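Local coordinates for superoxide dismutase [Cu-Zn] (Bacteroidetes bacterium GWA2_30_7, PDB 7B4P), which catalyses the dismutation of superoxide to molecular oxygen and hydrogen peroxide at a copper centre supported by a zinc ion, at the interface of chains A and B. Numbering follows the deposited sequence. Chains: chain A/B, Superoxide dismutase [Cu-Zn].

Contact 1: the interface of chains A and B. Residues chain A 56-57; chain B 10, 151.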
loop_
_atom_site.group_PDB
_atom_site.type_symbol
_atom_site.label_atom_id
_atom_site.label_comp_id
_atom_site.label_asym_id
_atom_site.label_seq_id
_atom_site.Cartn_x
_atom_site.Cartn_y
_atom_site.Cartn_z
ATOM N N GLY A 56 -1.241 -6.797 -4.249
ATOM C CA GLY A 56 -0.878 -5.437 -3.802
ATOM C C GLY A 56 0.521 -5.058 -4.260
ATOM O O GLY A 56 1.357 -4.712 -3.397
ATOM N N ASP A 57 0.760 -5.121 -5.572
ATOM C CA ASP A 57 2.090 -4.930 -6.210
ATOM C C ASP A 57 1.944 -3.895 -7.333
ATOM O O ASP A 57 1.353 -4.236 -8.373
ATOM C CB ASP A 57 2.637 -6.272 -6.707
ATOM C CG ASP A 57 4.021 -6.211 -7.330
ATOM O OD1 ASP A 57 4.470 -5.099 -7.669
ATOM O OD2 ASP A 57 4.636 -7.284 -7.481
ATOM N N VAL B 10 5.034 -7.147 -1.156
ATOM C CA VAL B 10 5.696 -6.102 -1.995
ATOM C C VAL B 10 5.273 -4.728 -1.475
ATOM O O VAL B 10 4.101 -4.581 -1.078
ATOM C CB VAL B 10 5.349 -6.265 -3.488
ATOM C CG1 VAL B 10 6.119 -5.276 -4.347
ATOM C CG2 VAL B 10 5.581 -7.686 -3.974
ATOM N N ILE B 151 -0.007 -7.717 -0.583
ATOM C CA ILE B 151 0.106 -9.189 -0.805
ATOM C C ILE B 151 0.713 -9.429 -2.195
ATOM O O ILE B 151 0.204 -8.837 -3.167
ATOM C CB ILE B 151 -1.269 -9.872 -0.649
ATOM C CG1 ILE B 151 -1.845 -9.669 0.756
ATOM C CG2 ILE B 151 -1.185 -11.347 -1.017
ATOM C CD1 ILE B 151 -3.339 -9.862 0.844
#
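A:Gly56 gives its backbone N-H to the carbonyl oxygen of B:Ile151, N to O 2.7 Å, meeting it in the carbonyl plane with a C=O...N angle of 152°. The bond is moderately bent, with an angle of 145° at the hydrogen. This ties a loop of chain A to the short C-terminal strand 150-151 of chain B. Beside it, the side chains of A:Asp57 and B:Val10 meet across the interface. Here the flat carboxylate presents a face, not an edge, to the two methyls of the valine. Oxygen OD1 of A:Asp57 sits 3.7 Å from CG1 of B:Val10, and OD2 is 3.7 Å from CG2, so each methyl lies over one limb of the carboxylate. Carbon CG of the aspartate is 3.8 Å from CG1. The aspartate reaches out because its CG stands opposite the backbone N across CA-CB (chi1 -178°), while B:Val10, from strand 8-15, turns both branches toward it. The methyls offer packing but no charge partner. Replacing A:Asp57 with an alanine would probably leave the two methyls of B:Val10 without the flat group they rest on and open a gap over them. In the two-fold dimer of the crystal, the patch fastens the loop that carries the disulfide cysteine A:Cys58 to the partner's C-terminal strand and first strand, and it is likely to steady that loop.

Contact 2: the interface of chains A and B. Residues chain A 120, 148-150; chain B 120, 148-150.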
loop_
_atom_site.group_PDB
_atom_site.type_symbol
_atom_site.label_atom_id
_atom_site.label_comp_id
_atom_site.label_asym_id
_atom_site.label_seq_id
_atom_site.Cartn_x
_atom_site.Cartn_y
_atom_site.Cartn_z
ATOM N N GLY A 120 -4.138 -4.877 1.991
ATOM C CA GLY A 120 -2.960 -5.445 1.307
ATOM C C GLY A 120 -3.229 -5.743 -0.159
ATOM O O GLY A 120 -2.304 -6.225 -0.841
ATOM N N VAL A 148 -1.779 0.541 -3.168
ATOM C CA VAL A 148 -2.006 -0.566 -2.191
ATOM C C VAL A 148 -2.895 -0.041 -1.058
ATOM O O VAL A 148 -2.647 1.083 -0.574
ATOM C CB VAL A 148 -0.673 -1.131 -1.661
ATOM C CG1 VAL A 148 -0.884 -2.237 -0.636
ATOM C CG2 VAL A 148 0.215 -1.627 -2.792
ATOM N N ILE A 149 -3.893 -0.835 -0.660
ATOM C CA ILE A 149 -4.847 -0.528 0.446
ATOM C C ILE A 149 -4.163 -0.877 1.771
ATOM O O ILE A 149 -3.779 -2.048 1.942
ATOM C CB ILE A 149 -6.173 -1.297 0.257
ATOM C CG1 ILE A 149 -6.834 -0.959 -1.083
ATOM C CG2 ILE A 149 -7.118 -1.051 1.424
ATOM C CD1 ILE A 149 -7.861 -1.970 -1.537
ATOM N N GLY A 150 -4.014 0.107 2.662
ATOM C CA GLY A 150 -3.375 -0.053 3.982
ATOM C C GLY A 150 -4.353 0.178 5.121
ATOM O O GLY A 150 -5.462 0.693 4.862
ATOM N N GLY B 120 -0.628 -4.537 4.908
ATOM C CA GLY B 120 -1.481 -3.349 5.109
ATOM C C GLY B 120 -0.821 -2.305 5.992
ATOM O O GLY B 120 -1.450 -1.258 6.230
ATOM N N VAL B 148 2.974 1.414 1.272
ATOM C CA VAL B 148 2.091 0.403 1.927
ATOM C C VAL B 148 2.527 -0.994 1.470
ATOM O O VAL B 148 2.773 -1.179 0.260
ATOM C CB VAL B 148 0.603 0.671 1.621
ATOM C CG1 VAL B 148 -0.311 -0.371 2.251
ATOM C CG2 VAL B 148 0.187 2.070 2.055
ATOM N N ILE B 149 2.618 -1.932 2.417
ATOM C CA ILE B 149 2.988 -3.359 2.182
ATOM C C ILE B 149 1.737 -4.097 1.700
ATOM O O ILE B 149 0.736 -4.103 2.442
ATOM C CB ILE B 149 3.580 -3.989 3.460
ATOM C CG1 ILE B 149 4.811 -3.224 3.955
ATOM C CG2 ILE B 149 3.887 -5.466 3.246
ATOM C CD1 ILE B 149 5.156 -3.484 5.402
ATOM N N GLY B 150 1.798 -4.686 0.502
ATOM C CA GLY B 150 0.687 -5.435 -0.117
ATOM C C GLY B 150 1.012 -6.910 -0.281
ATOM O O GLY B 150 2.193 -7.281 -0.136
#
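A:Val148 and B:Val148 touch at the two-fold axis of the deposited dimer of this Cu,Zn superoxide dismutase, a family built on a Greek-key beta-barrel; each valine closes strand 143-148 of its own chain. Of the apolar contacts, the methyl pair comes first: CG1 of A:Val148 lies 3.5 Å from CG1 of B:Val148. The side chains slide past one another in opposite directions, so the two CG1 methyls overlap alongside. Each CG1 is swung opposite its own backbone N (chi1 179°), which aims it across the axis, while CG2 lies beside that N. The same CG1 methyls also reach the partner's backbone: CG1 of B:Val148 is 3.5 Å from CA of A:Gly150, whose bare carbon lets the methyl come close. Next come contacts of carbon with carbonyl oxygen, at looser range: CB of A:Val148 stands 3.9 Å from O of B:Val148, and CG2 of A:Val148 is 4.0 Å from O of B:Val148. Backbone packs on backbone at the flanks, where CA of A:Gly120 is 3.9 Å from CA of B:Gly150. A:Gly120 has a positive phi of 88°, a turn that glycine takes easily. A:Ile149 and B:Ile149 send their side chains back toward their own subunits, adding little here but their backbones.

Contact 3: the interface of chains A and B. Residues chain A 151-153; chain B 54-57.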
loop_
_atom_site.group_PDB
_atom_site.type_symbol
_atom_site.label_atom_id
_atom_site.label_comp_id
_atom_site.label_asym_id
_atom_site.label_seq_id
_atom_site.Cartn_x
_atom_site.Cartn_y
_atom_site.Cartn_z
ATOM N N ILE A 151 -3.955 -0.190 6.341
ATOM C CA ILE A 151 -4.774 -0.050 7.583
ATOM C C ILE A 151 -4.748 1.421 8.017
ATOM O O ILE A 151 -3.640 1.982 8.121
ATOM C CB ILE A 151 -4.256 -0.995 8.687
ATOM C CG1 ILE A 151 -4.327 -2.463 8.260
ATOM C CG2 ILE A 151 -4.996 -0.754 9.993
ATOM C CD1 ILE A 151 -3.386 -3.366 9.015
ATOM N N GLY A 152 -5.924 2.017 8.238
ATOM C CA GLY A 152 -6.087 3.416 8.681
ATOM C C GLY A 152 -6.421 3.504 10.160
ATOM O O GLY A 152 -6.508 2.443 10.806
ATOM N N LYS A 153 -6.574 4.727 10.679
ATOM C CA LYS A 153 -6.790 5.016 12.124
ATOM C C LYS A 153 -8.102 5.794 12.295
ATOM O O LYS A 153 -8.716 5.769 13.365
ATOM C CB LYS A 153 -5.595 5.789 12.691
ATOM C CG LYS A 153 -5.094 5.297 14.045
ATOM C CD LYS A 153 -3.853 6.014 14.545
ATOM C CE LYS A 153 -3.600 5.794 16.022
ATOM N NZ LYS A 153 -2.546 6.698 16.538
ATOM O OXT LYS A 153 -8.578 6.462 11.372
ATOM N N GLU B 54 2.696 1.562 11.930
ATOM C CA GLU B 54 1.436 0.859 12.309
ATOM C C GLU B 54 0.329 1.130 11.281
ATOM O O GLU B 54 -0.406 0.176 10.962
ATOM C CB GLU B 54 0.998 1.237 13.729
ATOM C CG GLU B 54 0.584 2.690 13.898
ATOM C CD GLU B 54 0.462 3.131 15.347
ATOM O OE1 GLU B 54 -0.024 2.322 16.165
ATOM O OE2 GLU B 54 0.860 4.277 15.658
ATOM N N CYS B 55 0.203 2.367 10.788
ATOM C CA CYS B 55 -0.853 2.783 9.824
ATOM C C CYS B 55 -0.299 2.736 8.394
ATOM O O CYS B 55 0.805 3.273 8.166
ATOM C CB CYS B 55 -1.405 4.164 10.159
ATOM S SG CYS B 55 -2.567 4.143 11.551
ATOM N N GLY B 56 -1.044 2.108 7.476
ATOM C CA GLY B 56 -0.732 2.036 6.035
ATOM C C GLY B 56 -1.323 3.218 5.287
ATOM O O GLY B 56 -2.091 2.992 4.329
ATOM N N ASP B 57 -0.971 4.434 5.711
ATOM C CA ASP B 57 -1.530 5.717 5.210
ATOM C C ASP B 57 -0.365 6.635 4.822
ATOM O O ASP B 57 0.314 7.143 5.735
ATOM C CB ASP B 57 -2.447 6.338 6.267
ATOM C CG ASP B 57 -3.126 7.632 5.848
ATOM O OD1 ASP B 57 -2.679 8.240 4.855
ATOM O OD2 ASP B 57 -4.094 8.027 6.530
#
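B:Cys55 sets its sulfur over one face of the peptide group joining A:Gly152 to A:Lys153: SG of B:Cys55 lies 4.1 Å from the carbonyl carbon C of A:Gly152. The preceding peptide is approached at its edge instead, where the carbonyl oxygen of A:Ile151 accepts the N-H of B:Gly56 in the carbonyl plane, the two-fold twin of the bond in contact 1. A third flat group, the carboxylate of B:Glu54, has the lysine ammonium off one face, NZ of A:Lys153 being 4.3 Å from OE2 of B:Glu54. That is too far for a salt bridge, though the opposite charges may still attract. The sulfur is also flanked by the lysine chain: CB of A:Lys153 is 3.6 Å from SG of B:Cys55, and CG and CD follow at similar range. Because the lysine is stretched out beyond CG, its methylenes run alongside the sulfur and carry the ammonium on toward the glutamate. On the cysteine, SG is turned opposite its carbonyl carbon, beside the backbone N (chi1 -77°), and so points into the angle between the lysine chain and its backbone. CA of B:Cys55 lies alongside the carbonyl, 3.4 Å from O of A:Ile151. Together the carbonyl edge, the peptide face and the lysine methylenes clamp the C-terminal tail of chain A onto the loop of chain B, which is likely to steady both the chain end and the dimer.

The three contacts form one band across the A-B interface, with contact 2 in the middle: centres of C-alpha atoms lie about 7 Å apart for contacts 1 and 2, about 9 Å for contacts 2 and 3, and about 16 Å for contacts 1 and 3. Contacts 1 and 3 overlap under the two-fold, which exchanges A:Gly56, A:Asp57 and B:Ile151 with B:Gly56, B:Asp57 and A:Ile151; each adds neighbours the other lacks, while contact 2 holds the axis itself. Strand 150-151 of chain B joins contacts 1 and 2, that of chain A contacts 2 and 3. A valine centre between two backbone bonds would suit a stable dimer.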